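Local coordinates for protein CzcP cation efflux P1-ATPase (Ralstonia metallidurans, PDB 4U9R) that probably exports zinc across the membrane at the cost of ATP, this chain being its N-terminal ferredoxin-like extension, which binds cadmium, at residues P35-D39 against S40-C44; T93-G96 against A97-S101; R120-A123 against S124-R127; E146-N149 against D150-S153. All coordinates share one frame; numbering follows the deposited sequence.

Contact 1: P35-D39 against S40-C44. With CD (cadmium ion), chain B.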
loop_
_atom_site.group_PDB
_atom_site.type_symbol
_atom_site.label_atom_id
_atom_site.label_comp_id
_atom_site.label_asym_id
_atom_site.label_seq_id
_atom_site.Cartn_x
_atom_site.Cartn_y
_atom_site.Cartn_z
ATOM N N PRO A 35 -5.964 4.952 3.222
ATOM C CA PRO A 35 -5.548 5.477 4.529
ATOM C C PRO A 35 -4.458 4.634 5.187
ATOM O O PRO A 35 -4.489 3.411 5.116
ATOM C CB PRO A 35 -6.839 5.442 5.359
ATOM C CG PRO A 35 -7.695 4.425 4.699
ATOM C CD PRO A 35 -7.369 4.498 3.231
ATOM N N GLY A 36 -3.471 5.294 5.773
ATOM C CA GLY A 36 -2.508 4.616 6.657
ATOM C C GLY A 36 -1.376 3.883 5.967
ATOM O O GLY A 36 -0.857 2.901 6.492
ATOM N N LEU A 37 -0.990 4.341 4.784
ATOM C CA LEU A 37 0.207 3.832 4.147
ATOM C C LEU A 37 1.415 4.545 4.749
ATOM O O LEU A 37 1.310 5.721 5.125
ATOM C CB LEU A 37 0.184 4.094 2.643
ATOM C CG LEU A 37 -0.997 3.566 1.815
ATOM C CD1 LEU A 37 -0.642 3.668 0.340
ATOM C CD2 LEU A 37 -1.338 2.137 2.164
ATOM N N PRO A 38 2.566 3.846 4.841
ATOM C CA PRO A 38 3.812 4.508 5.241
ATOM C C PRO A 38 4.177 5.658 4.313
ATOM O O PRO A 38 4.470 6.763 4.772
ATOM C CB PRO A 38 4.867 3.390 5.142
ATOM C CG PRO A 38 4.219 2.264 4.413
ATOM C CD PRO A 38 2.751 2.394 4.667
ATOM N N ASP A 39 4.155 5.387 3.013
ATOM C CA ASP A 39 4.378 6.417 2.004
ATOM C C ASP A 39 3.637 6.041 0.719
ATOM O O ASP A 39 3.045 4.961 0.621
ATOM C CB ASP A 39 5.882 6.615 1.752
ATOM C CG ASP A 39 6.608 5.320 1.416
ATOM O OD1 ASP A 39 6.005 4.418 0.808
ATOM O OD2 ASP A 39 7.805 5.197 1.752
ATOM N N SER A 40 3.693 6.933 -0.260
ATOM C CA SER A 40 3.023 6.736 -1.536
ATOM C C SER A 40 3.767 5.753 -2.441
ATOM O O SER A 40 3.333 5.478 -3.572
ATOM C CB SER A 40 2.872 8.075 -2.241
ATOM O OG SER A 40 4.136 8.573 -2.602
ATOM N N SER A 41 4.888 5.227 -1.957
ATOM C CA SER A 41 5.600 4.192 -2.672
ATOM C C SER A 41 5.159 2.784 -2.232
ATOM O O SER A 41 5.550 1.796 -2.858
ATOM C CB SER A 41 7.102 4.377 -2.446
ATOM O OG SER A 41 7.460 5.742 -2.611
ATOM N N ASP A 42 4.348 2.689 -1.171
ATOM C CA ASP A 42 3.804 1.392 -0.710
ATOM C C ASP A 42 3.088 0.758 -1.909
ATOM O O ASP A 42 2.461 1.463 -2.693
ATOM C CB ASP A 42 2.888 1.601 0.512
ATOM C CG ASP A 42 2.179 0.302 0.991
ATOM O OD1 ASP A 42 1.243 -0.115 0.335
ATOM O OD2 ASP A 42 2.517 -0.291 2.036
ATOM N N PRO A 43 3.228 -0.561 -2.086
ATOM C CA PRO A 43 2.709 -1.236 -3.260
ATOM C C PRO A 43 1.183 -1.239 -3.392
ATOM O O PRO A 43 0.668 -1.669 -4.432
ATOM C CB PRO A 43 3.228 -2.670 -3.105
ATOM C CG PRO A 43 3.529 -2.823 -1.668
ATOM C CD PRO A 43 3.990 -1.487 -1.218
ATOM N N CYS A 44 0.486 -0.798 -2.348
ATOM C CA CYS A 44 -0.943 -0.574 -2.406
ATOM C C CYS A 44 -1.298 0.464 -3.510
ATOM O O CYS A 44 -2.255 0.289 -4.233
ATOM C CB CYS A 44 -1.487 -0.159 -1.019
ATOM S SG CYS A 44 -2.013 -1.606 -0.095
HETATM CD CD CD B . 0.173 -1.651 1.295
#

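Contact 2: T93-G96 against A97-S101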
loop_
_atom_site.group_PDB
_atom_site.type_symbol
_atom_site.label_atom_id
_atom_site.label_comp_id
_atom_site.label_asym_id
_atom_site.label_seq_id
_atom_site.Cartn_x
_atom_site.Cartn_y
_atom_site.Cartn_z
ATOM N N THR A 93 -13.012 4.862 -5.962
ATOM C CA THR A 93 -13.209 4.818 -4.513
ATOM C C THR A 93 -13.489 3.402 -4.004
ATOM O O THR A 93 -13.045 3.049 -2.911
ATOM C CB THR A 93 -14.393 5.696 -4.050
ATOM O OG1 THR A 93 -15.539 5.384 -4.851
ATOM C CG2 THR A 93 -14.058 7.183 -4.194
ATOM N N SER A 94 -14.219 2.584 -4.757
ATOM C CA SER A 94 -14.496 1.225 -4.264
ATOM C C SER A 94 -13.301 0.259 -4.453
ATOM O O SER A 94 -13.112 -0.659 -3.653
ATOM C CB SER A 94 -15.731 0.628 -4.906
ATOM O OG SER A 94 -15.471 0.222 -6.239
ATOM N N THR A 95 -12.517 0.432 -5.509
ATOM C CA THR A 95 -11.338 -0.412 -5.684
ATOM C C THR A 95 -10.361 -0.102 -4.547
ATOM O O THR A 95 -9.753 -1.002 -3.973
ATOM C CB THR A 95 -10.682 -0.213 -7.028
ATOM O OG1 THR A 95 -11.631 -0.496 -8.052
ATOM C CG2 THR A 95 -9.459 -1.137 -7.181
ATOM N N GLY A 96 -10.249 1.169 -4.213
ATOM C CA GLY A 96 -9.460 1.626 -3.071
ATOM C C GLY A 96 -9.922 1.074 -1.746
ATOM O O GLY A 96 -9.091 0.696 -0.893
ATOM N N ALA A 97 -11.244 1.012 -1.555
ATOM C CA ALA A 97 -11.815 0.494 -0.311
ATOM C C ALA A 97 -11.426 -0.960 -0.104
ATOM O O ALA A 97 -11.041 -1.322 0.979
ATOM C CB ALA A 97 -13.327 0.646 -0.279
ATOM N N VAL A 98 -11.500 -1.767 -1.144
ATOM C CA VAL A 98 -11.158 -3.174 -1.056
ATOM C C VAL A 98 -9.664 -3.416 -0.810
ATOM O O VAL A 98 -9.306 -4.284 -0.014
ATOM C CB VAL A 98 -11.538 -3.937 -2.323
ATOM C CG1 VAL A 98 -11.073 -5.374 -2.226
ATOM C CG2 VAL A 98 -13.036 -3.881 -2.554
ATOM N N ILE A 99 -8.799 -2.669 -1.494
ATOM C CA ILE A 99 -7.358 -2.775 -1.260
ATOM C C ILE A 99 -7.005 -2.379 0.177
ATOM O O ILE A 99 -6.279 -3.087 0.868
ATOM C CB ILE A 99 -6.573 -1.951 -2.286
ATOM C CG1 ILE A 99 -6.677 -2.630 -3.645
ATOM C CG2 ILE A 99 -5.108 -1.812 -1.876
ATOM C CD1 ILE A 99 -6.210 -1.783 -4.792
ATOM N N SER A 100 -7.536 -1.250 0.606
ATOM C CA SER A 100 -7.323 -0.715 1.922
ATOM C C SER A 100 -7.761 -1.654 3.063
ATOM O O SER A 100 -7.111 -1.698 4.112
ATOM C CB SER A 100 -8.091 0.585 2.057
ATOM O OG SER A 100 -7.837 1.191 3.300
ATOM N N SER A 101 -8.860 -2.380 2.871
ATOM C CA SER A 101 -9.368 -3.267 3.913
ATOM C C SER A 101 -8.593 -4.578 3.947
ATOM O O SER A 101 -8.512 -5.241 4.979
ATOM C CB SER A 101 -10.822 -3.579 3.654
ATOM O OG SER A 101 -10.962 -4.528 2.611
#

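Contact 3: R120-A123 against S124-R127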
loop_
_atom_site.group_PDB
_atom_site.type_symbol
_atom_site.label_atom_id
_atom_site.label_comp_id
_atom_site.label_asym_id
_atom_site.label_seq_id
_atom_site.Cartn_x
_atom_site.Cartn_y
_atom_site.Cartn_z
ATOM N N ARG A 120 18.852 -8.715 7.593
ATOM C CA ARG A 120 18.568 -9.545 6.425
ATOM C C ARG A 120 18.099 -10.967 6.779
ATOM O O ARG A 120 17.449 -11.621 5.973
ATOM C CB ARG A 120 19.805 -9.599 5.525
ATOM C CG ARG A 120 19.508 -9.916 4.070
ATOM C CD ARG A 120 20.780 -10.182 3.276
ATOM N NE ARG A 120 21.721 -11.027 4.013
ATOM C CZ ARG A 120 21.565 -12.333 4.249
ATOM N NH1 ARG A 120 20.493 -12.991 3.807
ATOM N NH2 ARG A 120 22.490 -12.992 4.939
ATOM N N THR A 121 18.430 -11.441 7.975
ATOM C CA THR A 121 17.994 -12.759 8.435
ATOM C C THR A 121 16.555 -12.706 8.942
ATOM O O THR A 121 15.735 -13.564 8.593
ATOM C CB THR A 121 18.904 -13.288 9.566
ATOM O OG1 THR A 121 20.240 -13.434 9.071
ATOM C CG2 THR A 121 18.405 -14.634 10.102
ATOM N N VAL A 122 16.273 -11.710 9.783
ATOM C CA VAL A 122 14.919 -11.459 10.298
ATOM C C VAL A 122 13.943 -11.024 9.185
ATOM O O VAL A 122 12.744 -11.279 9.274
ATOM C CB VAL A 122 14.946 -10.407 11.436
ATOM C CG1 VAL A 122 13.542 -9.954 11.823
ATOM C CG2 VAL A 122 15.684 -10.973 12.647
ATOM N N ALA A 123 14.462 -10.374 8.145
ATOM C CA ALA A 123 13.676 -10.097 6.954
ATOM C C ALA A 123 13.035 -11.389 6.420
ATOM O O ALA A 123 11.827 -11.430 6.161
ATOM C CB ALA A 123 14.546 -9.447 5.887
ATOM N N SER A 124 13.846 -12.441 6.280
ATOM C CA SER A 124 13.368 -13.734 5.781
ATOM C C SER A 124 12.420 -14.431 6.749
ATOM O O SER A 124 11.541 -15.179 6.321
ATOM C CB SER A 124 14.543 -14.670 5.454
ATOM O OG SER A 124 15.247 -14.234 4.302
ATOM N N GLN A 125 12.611 -14.217 8.048
ATOM C CA GLN A 125 11.719 -14.816 9.046
ATOM C C GLN A 125 10.320 -14.227 8.941
ATOM O O GLN A 125 9.329 -14.937 9.135
ATOM C CB GLN A 125 12.257 -14.637 10.475
ATOM C CG GLN A 125 13.228 -15.731 10.913
ATOM C CD GLN A 125 14.080 -15.342 12.116
ATOM O OE1 GLN A 125 13.609 -14.688 13.046
ATOM N NE2 GLN A 125 15.346 -15.749 12.098
ATOM N N LEU A 126 10.248 -12.926 8.658
ATOM C CA LEU A 126 8.962 -12.241 8.466
ATOM C C LEU A 126 8.263 -12.770 7.207
ATOM O O LEU A 126 7.120 -13.225 7.290
ATOM C CB LEU A 126 9.157 -10.724 8.416
ATOM C CG LEU A 126 9.391 -10.086 9.793
ATOM C CD1 LEU A 126 9.888 -8.651 9.673
ATOM C CD2 LEU A 126 8.145 -10.158 10.673
ATOM N N ARG A 127 8.969 -12.774 6.075
ATOM C CA ARG A 127 8.426 -13.316 4.819
ATOM C C ARG A 127 7.783 -14.692 4.987
ATOM O O ARG A 127 6.718 -14.949 4.424
ATOM C CB ARG A 127 9.500 -13.376 3.728
ATOM C CG ARG A 127 9.826 -12.026 3.107
ATOM C CD ARG A 127 10.769 -12.146 1.916
ATOM N NE ARG A 127 12.147 -11.796 2.257
ATOM C CZ ARG A 127 12.617 -10.552 2.361
ATOM N NH1 ARG A 127 11.827 -9.502 2.160
ATOM N NH2 ARG A 127 13.894 -10.349 2.680
#

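Contact 4: E146-N149 against D150-S153. With CD (cadmium ion), chain B.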
loop_
_atom_site.group_PDB
_atom_site.type_symbol
_atom_site.label_atom_id
_atom_site.label_comp_id
_atom_site.label_asym_id
_atom_site.label_seq_id
_atom_site.Cartn_x
_atom_site.Cartn_y
_atom_site.Cartn_z
ATOM N N GLU A 146 4.158 -5.659 4.986
ATOM C CA GLU A 146 2.829 -5.557 4.404
ATOM C C GLU A 146 2.204 -6.925 4.464
ATOM O O GLU A 146 2.873 -7.910 4.151
ATOM C CB GLU A 146 2.927 -5.075 2.962
ATOM C CG GLU A 146 1.601 -5.098 2.195
ATOM C CD GLU A 146 1.428 -3.887 1.307
ATOM O OE1 GLU A 146 2.385 -3.108 1.160
ATOM O OE2 GLU A 146 0.318 -3.706 0.781
ATOM N N PHE A 147 0.939 -7.002 4.866
ATOM C CA PHE A 147 0.318 -8.294 5.113
ATOM C C PHE A 147 -1.159 -8.426 4.746
ATOM O O PHE A 147 -1.896 -7.448 4.695
ATOM C CB PHE A 147 0.509 -8.693 6.583
ATOM C CG PHE A 147 0.043 -7.664 7.569
ATOM C CD1 PHE A 147 0.849 -6.592 7.892
ATOM C CD2 PHE A 147 -1.181 -7.788 8.204
ATOM C CE1 PHE A 147 0.436 -5.652 8.814
ATOM C CE2 PHE A 147 -1.614 -6.847 9.126
ATOM C CZ PHE A 147 -0.801 -5.774 9.432
ATOM N N ASP A 148 -1.562 -9.680 4.532
ATOM C CA ASP A 148 -2.912 -10.054 4.151
ATOM C C ASP A 148 -3.781 -10.236 5.404
ATOM O O ASP A 148 -3.671 -11.237 6.112
ATOM C CB ASP A 148 -2.863 -11.340 3.302
ATOM C CG ASP A 148 -4.246 -11.872 2.926
ATOM O OD1 ASP A 148 -5.270 -11.343 3.409
ATOM O OD2 ASP A 148 -4.297 -12.845 2.147
ATOM N N ASN A 149 -4.654 -9.258 5.644
ATOM C CA ASN A 149 -5.522 -9.205 6.822
ATOM C C ASN A 149 -6.487 -10.374 7.009
ATOM O O ASN A 149 -7.088 -10.502 8.076
ATOM C CB ASN A 149 -6.352 -7.916 6.798
ATOM C CG ASN A 149 -5.559 -6.694 7.201
ATOM O OD1 ASN A 149 -4.553 -6.792 7.899
ATOM N ND2 ASN A 149 -6.026 -5.523 6.779
ATOM N N ASP A 150 -6.687 -11.182 5.971
ATOM C CA ASP A 150 -7.559 -12.348 6.078
ATOM C C ASP A 150 -6.777 -13.575 6.551
ATOM O O ASP A 150 -7.373 -14.541 7.034
ATOM C CB ASP A 150 -8.274 -12.638 4.744
ATOM C CG ASP A 150 -9.331 -11.585 4.390
ATOM O OD1 ASP A 150 -10.082 -11.141 5.289
ATOM O OD2 ASP A 150 -9.417 -11.207 3.203
ATOM N N ARG A 151 -5.452 -13.536 6.413
ATOM C CA ARG A 151 -4.590 -14.624 6.885
ATOM C C ARG A 151 -3.949 -14.316 8.238
ATOM O O ARG A 151 -3.833 -15.209 9.078
ATOM C CB ARG A 151 -3.512 -14.957 5.847
ATOM C CG ARG A 151 -3.944 -15.995 4.817
ATOM C CD ARG A 151 -3.154 -15.854 3.525
ATOM N NE ARG A 151 -3.172 -17.073 2.711
ATOM C CZ ARG A 151 -2.159 -17.934 2.576
ATOM N NH1 ARG A 151 -0.997 -17.746 3.198
ATOM N NH2 ARG A 151 -2.309 -19.006 1.801
ATOM N N ILE A 152 -3.535 -13.068 8.448
ATOM C CA ILE A 152 -2.783 -12.683 9.649
ATOM C C ILE A 152 -3.153 -11.253 10.053
ATOM O O ILE A 152 -3.664 -10.491 9.235
ATOM C CB ILE A 152 -1.256 -12.801 9.382
ATOM C CG1 ILE A 152 -0.828 -14.269 9.202
ATOM C CG2 ILE A 152 -0.415 -12.187 10.495
ATOM C CD1 ILE A 152 -0.985 -15.157 10.426
ATOM N N SER A 153 -2.932 -10.912 11.321
ATOM C CA SER A 153 -3.040 -9.531 11.799
ATOM C C SER A 153 -1.680 -9.036 12.304
ATOM O O SER A 153 -0.709 -9.782 12.320
ATOM C CB SER A 153 -4.091 -9.425 12.913
ATOM O OG SER A 153 -3.675 -10.108 14.087
HETATM CD CD CD B . 0.173 -1.651 1.295
#

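Contact 1: P35-D39 against S40-C44
With CG anti to the backbone N, chi1 175° places the Asp42 carboxylate beside the end of Leu37, whose own CG stands beside its N and anti to its carbonyl carbon (chi1 -56°). The two side chains meet at about a right angle: Leu37 CD2 lies 3.9 Å from Asp42 OD1 and also 3.9 Å from Cys44 CB, so a branched apolar group leans on the two cadmium ligands of segment 40-44. Pro38 adds its ring, CD lying 3.8 Å from Asp42 OD2. A type I beta turn from Asp39 to Asp42, closed by the hydrogen bond from Asp42 N to Asp39 O (3.2 Å), leads into helix 43-53, and Asp42 is the N-cap of that helix. The short, charged aspartate suits this place because OD1 does two jobs: it accepts from Cys44 N at 2.9 Å, on the anti side and 28° out of the carboxylate plane, and it binds the cadmium ion at 2.1 Å. Cys44, with a soft thiolate ligand well matched to cadmium, brings SG to 2.6 Å from the metal; His105 and Glu146 complete the site. Asp39 OD1 receives a weak bond from Ser41 N, while its carboxylate also forms a salt bridge with Arg144.

Contact 2: T93-G96 against A97-S101
Thr95 and Ile99 stand one turn apart on the alpha helix 85-102 of the ferredoxin-like domain, side by side and pointing the same way, with Thr95 CG2 4.1 Å from Ile99 CD1. The threonine turns its methyl anti to the backbone N, leaving OG1 beside that N (chi1 -58°), where it bonds to the carbonyl of Leu91 a turn earlier. Ile99 also rests CG1 on Thr95 O at 3.5 Å. Both side chains pack against helix 43-53, Thr95 on Leu48 and Ile99 on Cys44, so beta-branched groups with a broad flank suit these positions. Four i to i+4 backbone hydrogen bonds run across the segments; Ser100 N to Gly96 O is the shortest at 2.9 Å. Glycine at position 96 brings the helix backbone into a buried place without a side chain to fit. On another side, Val98 sets CG2 3.4 Å from Ser94 O, and Ser101 OG returns to Val98 O at 3.1 Å. For Thr95 the chemistry implies a division of labour: its hydroxyl is spent on Leu91 O within its own helix, so that CG2 can pack beside Ile99 toward helix 43-53.

Contact 3: R120-A123 against S124-R127
Three side-chain pairings join Ala123 to Arg127, Thr121 to Gln125 and Val122 to Leu126, each one turn apart on helix 116-127. The apolar one is loose: Val122 CG1 comes to 4.4 Å from Leu126 CD1. These two buried residues, a valine touching Trp114 and a leucine reaching Ala135 and Val137 of strand 132-137, form part of the buried face of the helix. The mixed pair is Thr121 with Gln125, lying alongside each other so that the methyl CG2 of Thr121 sits 3.8 Å from the amide NE2 of Gln125; the threonine hydroxyl goes instead to Arg117. The charged contribution comes from Arg127. Its chain bends at chi3 (-102°), folding the guanidinium back over the preceding turn, where Ala123 O lies 3.9 Å above one face, offset toward the rim, and Arg127 NH2 is 3.4 Å from Ala123 CB; NH1 makes a weak bond to Ala135 O. A small alanine suits that approach. Backbone bonds complete the set, among them Arg127 N to Ala123 O at 3.2 Å and nearly straight (175°). Ala123 O thus accepts from the amide of Arg127 and also faces its cation, a pairing that would probably be favourable electrostatically at the helix's C-terminal end.

Contact 4: E146-N149 against D150-S153
Asp148 closes strand 142-148 with an Asx turn, Asp148 OD1 accepting from Asp150 N at 2.9 Å, overlaid on main-chain turns closed at Asp148 O. CG anti to the backbone N (chi1 176°) brings OD1 to that amide, which meets it from above the carboxylate plane, while the backbone O of Asp148 is gripped by Arg151 N at 2.9 Å and Ile152 N at 3.0 Å. Aspartate suits the place because its short side chain can reach an amide only two residues ahead. Its carboxylate plane is turned 73° from that of Asp150; Asp148 OD1 and Asp150 OD2, like charges, stay 4.2 Å apart, and Arg102 bridges both aspartates, probably easing their repulsion. Toward Arg151 the planes are closer to parallel, 22° between carboxylate and guanidinium, but Asp148 OD2 touches the methylene CD of that side chain, not its charged end, which bonds to Pro130 O. Phe147 offers its ring edge to Ile152 O, while Ala154 of the following helix adds apolar contact suited to a buried aromatic. Ser153, a small hydroxyl at the N-cap, starts helix 154-162. Glu146, two residues before Asp148, serves the metal instead: its carboxylate binds cadmium through both oxygens, OE2 at 2.1 Å.

Contacts 1, 2, 3 and 4 follow one another along the chain; contacts 1 and 4 share one cadmium ion, and contact 2 packs beside it through Ile99. Contact 1 supplies Asp42 and Cys44 from the start of helix 43-53, contact 4 supplies Glu146 from strand 142-148, and their centres lie about 16 Å apart. Contact 2, on helix 85-102, covers Cys44 through Ile99 and reaches contact 4 through a probable hydrogen bond from Asn149 ND2 to Ser101 O. Contact 3, on helix 116-127, lies across the chain's centre from contact 2, about 28 Å away centre to centre. The metal thus ties together two portions of the chain, each with its own three-stranded antiparallel sheet.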